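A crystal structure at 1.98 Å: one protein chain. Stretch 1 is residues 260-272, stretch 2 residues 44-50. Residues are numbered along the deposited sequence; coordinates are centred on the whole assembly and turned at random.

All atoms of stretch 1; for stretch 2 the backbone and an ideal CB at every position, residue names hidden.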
# COMPACT_ATOMS: atom_id res chain seq x y z
N ALA C 260 -11.46 -0.34 2.74
CA ALA C 260 -12.04 -0.83 1.49
C ALA C 260 -12.46 0.31 0.57
O ALA C 260 -12.39 0.20 -0.65
CB ALA C 260 -13.25 -1.77 1.78
N LEU C 261 -12.89 1.42 1.16
CA LEU C 261 -13.27 2.59 0.36
C LEU C 261 -12.18 3.07 -0.56
O LEU C 261 -12.45 3.57 -1.65
CB LEU C 261 -13.68 3.75 1.27
CG LEU C 261 -15.10 3.72 1.81
CD1 LEU C 261 -15.30 4.95 2.68
CD2 LEU C 261 -16.10 3.71 0.65
N TYR C 262 -10.93 2.95 -0.11
CA TYR C 262 -9.79 3.41 -0.89
C TYR C 262 -9.57 2.55 -2.13
O TYR C 262 -8.89 2.97 -3.07
CB TYR C 262 -8.53 3.46 -0.01
CG TYR C 262 -8.45 4.71 0.85
CD1 TYR C 262 -7.89 5.87 0.34
CD2 TYR C 262 -8.97 4.74 2.15
CE1 TYR C 262 -7.81 7.02 1.09
CE2 TYR C 262 -8.91 5.90 2.92
CZ TYR C 262 -8.32 7.03 2.37
OH TYR C 262 -8.22 8.20 3.09
N GLN C 263 -10.14 1.35 -2.15
CA GLN C 263 -10.13 0.55 -3.37
C GLN C 263 -11.45 0.70 -4.14
O GLN C 263 -11.47 0.74 -5.39
CB GLN C 263 -9.88 -0.92 -3.03
CG GLN C 263 -8.44 -1.16 -2.63
CD GLN C 263 -8.26 -2.30 -1.63
OE1 GLN C 263 -7.25 -2.36 -0.93
NE2 GLN C 263 -9.24 -3.21 -1.56
N CYS C 264 -12.54 0.79 -3.39
CA CYS C 264 -13.88 0.86 -3.98
C CYS C 264 -14.12 2.12 -4.79
O CYS C 264 -14.60 2.06 -5.91
CB CYS C 264 -14.95 0.76 -2.89
SG CYS C 264 -16.66 0.88 -3.49
N LEU C 265 -13.80 3.28 -4.23
CA LEU C 265 -14.11 4.53 -4.91
C LEU C 265 -13.32 4.71 -6.22
O LEU C 265 -13.90 5.10 -7.25
CB LEU C 265 -13.89 5.70 -3.96
CG LEU C 265 -14.88 5.65 -2.78
CD1 LEU C 265 -14.55 6.73 -1.76
CD2 LEU C 265 -16.34 5.80 -3.29
N PRO C 266 -12.01 4.41 -6.21
CA PRO C 266 -11.31 4.45 -7.51
C PRO C 266 -11.81 3.40 -8.50
O PRO C 266 -11.82 3.64 -9.70
CB PRO C 266 -9.83 4.20 -7.14
CG PRO C 266 -9.71 4.72 -5.72
CD PRO C 266 -11.07 4.34 -5.07
N PHE C 267 -12.20 2.23 -7.99
CA PHE C 267 -12.72 1.15 -8.82
C PHE C 267 -13.97 1.56 -9.59
O PHE C 267 -14.00 1.44 -10.82
CB PHE C 267 -13.01 -0.08 -7.96
CG PHE C 267 -13.86 -1.13 -8.64
CD1 PHE C 267 -13.34 -1.90 -9.69
CD2 PHE C 267 -15.15 -1.37 -8.21
CE1 PHE C 267 -14.12 -2.87 -10.31
CE2 PHE C 267 -15.94 -2.35 -8.83
CZ PHE C 267 -15.42 -3.10 -9.88
N VAL C 268 -15.01 2.04 -8.91
CA VAL C 268 -16.22 2.43 -9.64
C VAL C 268 -15.94 3.62 -10.56
O VAL C 268 -16.51 3.73 -11.65
CB VAL C 268 -17.41 2.74 -8.69
CG1 VAL C 268 -17.72 1.53 -7.83
CG2 VAL C 268 -17.11 3.93 -7.81
N THR C 269 -15.03 4.50 -10.14
CA THR C 269 -14.67 5.64 -10.98
C THR C 269 -14.11 5.15 -12.31
O THR C 269 -14.44 5.70 -13.37
CB THR C 269 -13.65 6.54 -10.28
OG1 THR C 269 -14.31 7.21 -9.20
CG2 THR C 269 -13.07 7.60 -11.24
N ARG C 270 -13.29 4.11 -12.27
CA ARG C 270 -12.78 3.49 -13.49
C ARG C 270 -13.90 2.96 -14.38
O ARG C 270 -13.91 3.20 -15.59
CB ARG C 270 -11.81 2.35 -13.16
CG ARG C 270 -10.42 2.84 -12.79
CD ARG C 270 -9.42 1.72 -12.73
NE ARG C 270 -9.68 0.72 -11.69
CZ ARG C 270 -9.25 0.81 -10.44
NH1 ARG C 270 -8.57 1.88 -10.04
NH2 ARG C 270 -9.52 -0.16 -9.58
N ILE C 271 -14.86 2.26 -13.78
CA ILE C 271 -15.93 1.65 -14.56
C ILE C 271 -16.90 2.69 -15.13
O ILE C 271 -17.43 2.51 -16.23
CB ILE C 271 -16.72 0.60 -13.73
CG1 ILE C 271 -15.75 -0.36 -13.04
CG2 ILE C 271 -17.65 -0.19 -14.62
CD1 ILE C 271 -14.80 -1.05 -14.02
N PHE C 272 -17.15 3.77 -14.40
CA PHE C 272 -18.08 4.81 -14.87
C PHE C 272 -17.67 5.27 -16.28
O PHE C 272 -16.46 5.45 -16.53
CB PHE C 272 -18.09 6.02 -13.92
CG PHE C 272 -18.80 5.79 -12.61
CD1 PHE C 272 -19.86 4.91 -12.50
CD2 PHE C 272 -18.40 6.49 -11.48
CE1 PHE C 272 -20.51 4.72 -11.29
CE2 PHE C 272 -19.03 6.32 -10.27
CZ PHE C 272 -20.10 5.42 -10.17
N UNK C 44 -24.14 14.04 -11.90
CA UNK C 44 -23.12 13.17 -11.30
C UNK C 44 -23.42 11.69 -11.44
O UNK C 44 -24.58 11.28 -11.52
CB UNK C 44 -22.96 13.51 -9.82
N UNK C 45 -22.36 10.86 -11.45
CA UNK C 45 -22.63 9.44 -11.23
C UNK C 45 -23.06 9.21 -9.78
O UNK C 45 -22.96 10.12 -8.95
CB UNK C 45 -21.40 8.60 -11.56
N UNK C 46 -23.54 8.01 -9.48
CA UNK C 46 -23.97 7.71 -8.13
C UNK C 46 -23.48 6.34 -7.69
O UNK C 46 -23.43 5.39 -8.48
CB UNK C 46 -25.49 7.79 -8.03
N UNK C 47 -23.07 6.28 -6.43
CA UNK C 47 -22.76 5.03 -5.76
C UNK C 47 -23.76 4.81 -4.62
O UNK C 47 -23.85 5.63 -3.70
CB UNK C 47 -21.32 5.04 -5.24
N UNK C 48 -24.50 3.71 -4.67
CA UNK C 48 -25.31 3.30 -3.53
C UNK C 48 -24.42 2.50 -2.59
O UNK C 48 -23.84 1.49 -2.97
CB UNK C 48 -26.53 2.49 -3.97
N UNK C 49 -24.27 2.98 -1.37
CA UNK C 49 -23.35 2.36 -0.43
C UNK C 49 -24.11 1.86 0.81
O UNK C 49 -24.52 2.65 1.65
CB UNK C 49 -22.25 3.35 -0.03
N UNK C 50 -24.24 0.55 0.92
CA UNK C 50 -25.18 -0.07 1.87
C UNK C 50 -24.53 -0.50 3.19
O UNK C 50 -23.39 -1.01 3.20
CB UNK C 50 -25.84 -1.29 1.22

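The helix of stretch 1 and the strand 46-50 run at 141° between their N-to-C directions, with axes no closer than 10.3 Å, so side chains must bridge the gap. What stretch 1 presents is apolar: Leu261, Cys264, Leu265, Val268 and the ring of Phe272.

Position 44 precedes the strand, and no atom of stretch 1 lies within 5.5 Å of its ideal CB. The helix therefore sets no preference. The residue is Tyr44, which makes no contact here; its OH is hydrogen-bonded elsewhere in the structure.

Position 45 is the most tightly constrained. Its CA-to-CB bond points toward stretch 1, and the ideal CB lies 3.5 Å from Phe272 CE2, leaving little depth for a chain that continues straight at the ring. A compact residue would suit, such as alanine or proline, as would a longer one whose chain turns aside. The phi of -70° and psi of 169° are compatible with proline without requiring it. The residue is Pro45. Its CB sits 3.6 Å from the centroid of the Phe272 ring, 15° off the ring normal, a CH-pi contact over the face.

At position 46 the CA-to-CB bond points away, and phi/psi of -136/141° are ordinary for a strand, so many residues fit, beta-branched ones among them. Only the backbone meets stretch 1: O of 46 is 3.7 Å from Phe272 CZ, oblique to the ring. The residue is Val46, with chi1 p.

Position 47 points toward the helix again, but its ideal CB is 5.1 Å from Val268 CG2, 5.1 Å from Phe272 CZ and 5.4 Å from Leu265 CD2. That spacing leaves room for further carbons among apolar groups; leucine, isoleucine or methionine would be reasonable. The residue is Leu47, with chi1 t and chi2 p. CD2 reaches 3.7 Å from Leu265 CD2 and 4.3 Å from Cys264 SG, while CD1 lies 4.3 Å from Val268 CG1. It has the largest area covered by the other stretch of any residue here, 72 Å².

Position 48 is out of reach of the helix, which leaves its identity undetermined. It is Tyr48, its OH hydrogen-bonded elsewhere in the structure.

Position 49 points toward stretch 1, yet its ideal CB has nothing within 5.5 Å. A longer apolar chain, leucine or methionine for instance, could reach the end of Leu261. The residue is Leu49, also t and p, and its CD2 meets Leu261 CD2 at 4.2 Å.

Position 50 is out of reach too, and stretch 1 gives no guidance; it is Leu50.

Stretch 2 44-50: YPVLYLL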
# COMPACT_ATOMS: atom_id res chain seq x y z
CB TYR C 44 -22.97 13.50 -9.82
CG TYR C 44 -22.67 14.94 -9.49
CD1 TYR C 44 -21.35 15.41 -9.46
CD2 TYR C 44 -23.69 15.83 -9.21
CE1 TYR C 44 -21.08 16.73 -9.14
CE2 TYR C 44 -23.42 17.15 -8.90
CZ TYR C 44 -22.12 17.60 -8.87
OH TYR C 44 -21.87 18.91 -8.56
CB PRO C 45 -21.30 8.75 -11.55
CG PRO C 45 -20.29 9.83 -11.60
CD PRO C 45 -20.97 11.12 -11.86
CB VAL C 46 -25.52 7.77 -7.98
CG1 VAL C 46 -26.19 6.69 -8.81
CG2 VAL C 46 -25.91 7.62 -6.51
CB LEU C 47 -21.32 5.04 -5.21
CG LEU C 47 -20.95 3.84 -4.32
CD1 LEU C 47 -20.95 2.56 -5.13
CD2 LEU C 47 -19.58 4.06 -3.65
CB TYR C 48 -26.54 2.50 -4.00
CG TYR C 48 -27.47 3.40 -4.78
CD1 TYR C 48 -28.40 4.20 -4.13
CD2 TYR C 48 -27.37 3.50 -6.17
CE1 TYR C 48 -29.23 5.07 -4.83
CE2 TYR C 48 -28.18 4.37 -6.88
CZ TYR C 48 -29.11 5.14 -6.21
OH TYR C 48 -29.92 6.00 -6.91
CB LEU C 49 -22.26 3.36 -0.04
CG LEU C 49 -21.13 2.90 0.90
CD1 LEU C 49 -20.34 1.77 0.26
CD2 LEU C 49 -20.21 4.08 1.16
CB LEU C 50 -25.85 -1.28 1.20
CG LEU C 50 -26.46 -1.07 -0.19
CD1 LEU C 50 -27.15 -2.35 -0.68
CD2 LEU C 50 -27.45 0.12 -0.22
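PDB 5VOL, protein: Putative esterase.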